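Side-chain contacts in PHOX (Pseudomonas fluorescens, PDB 4A9V), which hydrolyses phosphate monoesters as an alkaline phosphatase with a beta-propeller fold, using a complex iron-calcium cofactor for phosphotransfer: residues Pro104-Ala107 with Glu108-Arg111; Thr403-Ala406 with Lys407-Glu410. All coordinates share one frame; numbering follows the deposited sequence. Where two conformers were deposited one is given.

Contact 1 (Pro104-Ala107 with Glu108-Arg111)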
ATOM      1  N   PRO A 104      -2.926  19.772 -15.085  1.00 10.58           N
ATOM      2  CA  PRO A 104      -1.918  19.784 -16.136  1.00 11.19           C
ATOM      3  C   PRO A 104      -2.372  20.611 -17.340  1.00 11.58           C
ATOM      4  O   PRO A 104      -3.539  20.543 -17.733  1.00 11.65           O
ATOM      5  CB  PRO A 104      -1.793  18.303 -16.509  1.00 10.82           C
ATOM      6  CG  PRO A 104      -2.150  17.573 -15.252  1.00 11.54           C
ATOM      7  CD  PRO A 104      -3.226  18.409 -14.615  1.00 11.56           C
ATOM      8  N   GLN A 105      -1.444  21.367 -17.923  1.00 11.36           N
ATOM      9  CA  GLN A 105      -1.756  22.274 -19.027  1.00 11.75           C
ATOM     10  C   GLN A 105      -1.132  21.844 -20.343  1.00 12.57           C
ATOM     11  O   GLN A 105      -1.226  22.561 -21.334  1.00 15.73           O
ATOM     12  CB  GLN A 105      -1.278  23.683 -18.695  1.00 14.88           C
ATOM     13  CG  GLN A 105      -1.969  24.266 -17.487  1.00 15.41           C
ATOM     14  CD  GLN A 105      -1.529  25.680 -17.173  1.00 14.84           C
ATOM     15  OE1 GLN A 105      -0.552  26.192 -17.726  1.00 18.63           O
ATOM     16  NE2 GLN A 105      -2.184  26.276 -16.199  1.00 14.92           N
ATOM     17  N   SER A 106      -0.330  20.789 -20.307  1.00 11.69           N
ATOM     18  CA  SER A 106       0.483  20.427 -21.455  1.00 11.61           C
ATOM     19  C   SER A 106       0.908  18.976 -21.337  1.00 10.73           C
ATOM     20  O   SER A 106       0.866  18.392 -20.252  1.00 10.77           O
ATOM     21  CB  SER A 106       1.730  21.304 -21.506  1.00 12.90           C
ATOM     22  OG  SER A 106       2.573  21.034 -20.403  1.00 14.09           O
ATOM     23  N   ALA A 107       1.456  18.453 -22.428  1.00 11.44           N
ATOM     24  CA  ALA A 107       2.127  17.162 -22.412  1.00 12.63           C
ATOM     25  C   ALA A 107       3.274  17.121 -21.407  1.00 11.14           C
ATOM     26  O   ALA A 107       3.440  16.133 -20.697  1.00 11.42           O
ATOM     27  CB  ALA A 107       2.634  16.813 -23.802  1.00 12.90           C
ATOM     28  N   GLU A 108       4.038  18.205 -21.317  1.00 11.83           N
ATOM     29  CA  GLU A 108       5.132  18.262 -20.357  1.00 11.30           C
ATOM     30  C   GLU A 108       4.628  18.215 -18.919  1.00 10.44           C
ATOM     31  O   GLU A 108       5.205  17.518 -18.086  1.00 10.18           O
ATOM     32  CB  GLU A 108       6.009  19.494 -20.594  1.00 14.13           C
ATOM     33  CG  GLU A 108       7.158  19.241 -21.567  1.00 21.67           C
ATOM     34  CD  GLU A 108       8.181  18.247 -21.031  1.00 24.42           C
ATOM     35  OE1 GLU A 108       8.752  18.510 -19.951  1.00 23.92           O
ATOM     36  OE2 GLU A 108       8.498  17.253 -21.734  1.00 22.04           O
ATOM     37  N   ASP A 109       3.504  18.872 -18.634  1.00 10.85           N
ATOM     38  CA  ASP A 109       2.927  18.776 -17.286  1.00  9.85           C
ATOM     39  C   ASP A 109       2.526  17.332 -16.960  1.00  8.92           C
ATOM     40  O   ASP A 109       2.705  16.870 -15.833  1.00  8.90           O
ATOM     41  CB  ASP A 109       1.700  19.678 -17.127  1.00 10.11           C
ATOM     42  CG  ASP A 109       2.043  21.138 -16.850  1.00 11.84           C
ATOM     43  OD1 ASP A 109       3.240  21.508 -16.817  1.00 12.82           O
ATOM     44  OD2 ASP A 109       1.077  21.926 -16.710  1.00 12.74           O
ATOM     45  N   VAL A 110       1.945  16.631 -17.928  1.00  8.98           N
ATOM     46  CA  VAL A 110       1.538  15.238 -17.705  1.00  9.26           C
ATOM     47  C   VAL A 110       2.749  14.318 -17.516  1.00  8.37           C
ATOM     48  O   VAL A 110       2.786  13.512 -16.584  1.00  8.84           O
ATOM     49  CB  VAL A 110       0.653  14.729 -18.857  1.00 10.20           C
ATOM     50  CG1 VAL A 110       0.421  13.231 -18.720  1.00  9.86           C
ATOM     51  CG2 VAL A 110      -0.669  15.482 -18.869  1.00 10.56           C
ATOM     52  N   ARG A 111       3.785  14.526 -18.322  1.00  9.18           N
ATOM     53  CA  ARG A 111       5.045  13.817 -18.120  1.00  8.96           C
ATOM     54  C   ARG A 111       5.612  14.060 -16.722  1.00  8.49           C
ATOM     55  O   ARG A 111       6.111  13.144 -16.066  1.00  8.65           O
ATOM     56  CB  ARG A 111       6.052  14.265 -19.171  1.00  9.97           C
ATOM     57  CG  ARG A 111       7.380  13.543 -19.084  1.00 10.25           C
ATOM     58  CD  ARG A 111       8.398  14.177 -20.004  1.00 12.30           C
ATOM     59  NE  ARG A 111       9.737  13.692 -19.702  1.00 13.20           N
ATOM     60  CZ  ARG A 111      10.841  14.166 -20.263  1.00 14.21           C
ATOM     61  NH1 ARG A 111      10.772  15.162 -21.134  1.00 16.66           N
ATOM     62  NH2 ARG A 111      12.020  13.651 -19.945  1.00 16.08           N
TER
HETATM   63  O   HOH W   1       2.048  24.359 -17.787  1.00 37.33           O
HETATM   64  O   HOH W   2       3.650  23.270 -19.500  1.00 32.44           O

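Contact 2 (Thr403-Ala406 with Lys407-Glu410)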
ATOM      1  N   THR A 403     -10.293  -0.446   6.388  1.00  6.48           N
ATOM      2  CA  THR A 403     -10.023   0.891   6.877  1.00  6.08           C
ATOM      3  C   THR A 403     -11.304   1.643   7.267  1.00  6.82           C
ATOM      4  O   THR A 403     -11.312   2.396   8.237  1.00  7.25           O
ATOM      5  CB  THR A 403      -9.130   1.683   5.896  1.00  6.78           C
ATOM      6  OG1 THR A 403      -8.590   2.814   6.582  1.00  7.09           O
ATOM      7  CG2 THR A 403      -9.875   2.156   4.665  1.00  7.21           C
ATOM      8  N   ASN A 404     -12.370   1.430   6.496  1.00  6.85           N
ATOM      9  CA  ASN A 404     -13.709   1.962   6.762  1.00  7.83           C
ATOM     10  C   ASN A 404     -14.615   1.536   5.602  1.00  8.00           C
ATOM     11  O   ASN A 404     -14.147   0.922   4.633  1.00  8.26           O
ATOM     12  CB  ASN A 404     -13.693   3.491   6.936  1.00  7.85           C
ATOM     13  CG  ASN A 404     -12.978   4.210   5.809  1.00  8.80           C
ATOM     14  OD1 ASN A 404     -13.355   4.101   4.639  1.00  9.16           O
ATOM     15  ND2 ASN A 404     -11.966   5.001   6.166  1.00  9.45           N
ATOM     16  N   ASN A 405     -15.914   1.782   5.726  1.00  8.02           N
ATOM     17  CA  ASN A 405     -16.841   1.561   4.623  1.00  7.47           C
ATOM     18  C   ASN A 405     -18.171   2.215   4.925  1.00  8.22           C
ATOM     19  O   ASN A 405     -19.058   1.620   5.539  1.00  8.54           O
ATOM     20  CB  ASN A 405     -17.045   0.070   4.364  1.00  7.95           C
ATOM     21  CG  ASN A 405     -17.943  -0.194   3.177  1.00  7.95           C
ATOM     22  OD1 ASN A 405     -18.386   0.734   2.504  1.00  8.62           O
ATOM     23  ND2 ASN A 405     -18.127  -1.466   2.849  1.00  8.88           N
ATOM     24  N   ALA A 406     -18.309   3.440   4.452  1.00  9.35           N
ATOM     25  CA  ALA A 406     -19.514   4.216   4.676  1.00 11.54           C
ATOM     26  C   ALA A 406     -20.748   3.554   4.052  1.00 10.74           C
ATOM     27  O   ALA A 406     -21.877   3.889   4.417  1.00 13.08           O
ATOM     28  CB  ALA A 406     -19.324   5.618   4.118  1.00 16.49           C
ATOM     29  N   LYS A 407     -20.533   2.638   3.107  1.00 10.35           N
ATOM     30  CA  LYS A 407     -21.661   2.013   2.425  0.50 10.24           C
ATOM     31  C   LYS A 407     -22.049   0.656   3.006  1.00  9.60           C
ATOM     32  O   LYS A 407     -23.013   0.045   2.558  1.00 11.75           O
ATOM     33  CB  LYS A 407     -21.375   1.865   0.930  0.50 10.34           C
ATOM     34  CG  LYS A 407     -21.202   3.173   0.174  0.50 11.00           C
ATOM     35  CD  LYS A 407     -20.742   2.898  -1.250  0.50 19.23           C
ATOM     36  CE  LYS A 407     -20.983   4.081  -2.173  0.50 18.17           C
ATOM     37  NZ  LYS A 407     -20.942   3.672  -3.605  0.50 25.85           N
ATOM     38  N   ARG A 408     -21.349   0.196   4.037  1.00  9.54           N
ATOM     39  CA  ARG A 408     -21.752  -1.048   4.685  1.00  8.70           C
ATOM     40  C   ARG A 408     -23.193  -0.937   5.185  1.00  9.91           C
ATOM     41  O   ARG A 408     -23.582   0.074   5.768  1.00 10.01           O
ATOM     42  CB  ARG A 408     -20.804  -1.390   5.832  1.00  8.33           C
ATOM     43  CG  ARG A 408     -21.140  -2.671   6.593  1.00  8.45           C
ATOM     44  CD  ARG A 408     -21.146  -3.924   5.729  1.00  8.92           C
ATOM     45  NE  ARG A 408     -19.871  -4.129   5.045  1.00  8.23           N
ATOM     46  CZ  ARG A 408     -19.592  -5.172   4.271  1.00  8.69           C
ATOM     47  NH1 ARG A 408     -20.522  -6.073   3.991  1.00  9.63           N
ATOM     48  NH2 ARG A 408     -18.387  -5.282   3.727  1.00  8.57           N
ATOM     49  N   GLY A 409     -23.993  -1.955   4.888  1.00  9.95           N
ATOM     50  CA  GLY A 409     -25.412  -1.928   5.208  1.00 11.01           C
ATOM     51  C   GLY A 409     -26.306  -1.663   4.011  1.00 11.97           C
ATOM     52  O   GLY A 409     -27.495  -1.960   4.050  1.00 13.61           O
ATOM     53  N   GLU A 410     -25.767  -1.030   2.977  1.00 11.13           N
ATOM     54  CA  GLU A 410     -26.534  -0.828   1.760  0.50 11.93           C
ATOM     55  C   GLU A 410     -26.786  -2.177   1.093  1.00 12.81           C
ATOM     56  O   GLU A 410     -26.097  -3.161   1.368  1.00 13.86           O
ATOM     57  CB  GLU A 410     -25.811   0.145   0.819  0.50 12.45           C
ATOM     58  CG  GLU A 410     -25.709   1.546   1.403  0.50 13.38           C
ATOM     59  CD  GLU A 410     -24.982   2.527   0.503  0.50 15.50           C
ATOM     60  OE1 GLU A 410     -24.864   2.267  -0.716  0.50 20.13           O
ATOM     61  OE2 GLU A 410     -24.689   3.638   0.990  0.50 14.67           O
TER
HETATM   62  O   HOH W   3     -24.628   3.942   3.677  1.00 27.98           O

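Contact 1 (Pro104-Ala107 with Glu108-Arg111)
Two torsions bring S106 and D109 together: in S106, OG stands between its backbone N and carbonyl carbon (chi1 66°), while in D109, CG lies beside its own backbone N (chi1 -81°), and this turns the carboxylate back past the start of helix 107-115. S106 is the N-cap, and its OG accepts the N-H of D109 at 2.9 Å. In a classic capping box the carboxylate would accept the backbone N-H of the N-cap residue; here it reaches one residue further back instead. There D109 OD2 accepts from Q105 N at 2.9 Å, met on its anti side and 24° out of the carboxylate plane. H100 NE2 also bonds OD2, and a water joins OD2 to Q105 OE1, giving the oxygen three partners. A second water bridges S106 OG and D109 OD1. Next to these polar groups, P104 CB packs on V110 CG2 at 3.8 Å, and V110 in turn touches W227. The first helical bonds follow, R111 N to A107 O at 2.9 Å among them. Within the helix, R111 NH1 meets the syn lone pair of E108 OE2 at 3.1 Å, while R111 NH2 forms its stronger salt bridge with E61. A carboxylate beside the N-terminal N-H groups is consistent with a favourable interaction with the helix dipole, which would probably stabilise its ionised form.

Contact 2 (Thr403-Ala406 with Lys407-Glu410)
The amide of N405 and the guanidinium of R408 meet at a steep angle, their planes 77° apart, and the approach of N405 ND2 to the guanidinium is oblique. N405 ND2 and R408 NE lie 3.9 Å apart, two donors that converge on one acceptor, D384 OD1, the arginine through a salt bridge. The amide nitrogen has a further partner in Q413 OE1, and the guanidinium is also held by the backbone oxygens of R382 and P414, so its rotation is fixed by several bonds. Above the other end of the amide lies the backbone of the turn: K407 N donates to N405 OD1 at 2.9 Å from 48° out of the carbonyl plane, with a moderately bent N-H...O angle of 142°. This is an Asx turn, made possible because CG of N405 is anti to its backbone N and the side chain folds over the chain that follows. It is superimposed on a type I beta turn from N405 to R408, in which R408 N bonds N405 O at 3.1 Å. A type II turn from K407 to E410 comes next and is closed by E410 N to K407 O at 3.0 Å; its third residue, G409, takes the positive phi usual there. K407 and R408 belong to both turns, and bends at the second and third torsions of R408 bring its guanidinium back beside N405. On the exposed side a water links A406 O at 2.8 Å to E410 OE2, a bridge that remains doubtful because the E410 side chain has two conformers.

In the fold
Read from the N terminus, the two contacts illustrate how local side-chain bonds shape the connections between propeller strands. Contact 1 comes first, in the excursion between neighbouring antiparallel strands 82-89 and 118-127, where it turns the loop after helix 94-97 into helix 107-115 and sets that helix against helix 57-60. Contact 2 follows some three hundred residues later and shapes the loop between strands 398-402 and 428-434, joining it to the R382-R385 region and to the returning chain near Q413. The contacts are in series, neither nesting nor crossing, and the centres of contact 1 and contact 2 are about 36 Å apart. Contact 1 lies away from the cofactor; the N405 side chain of contact 2 is about 12 Å from the mu-oxo-diiron.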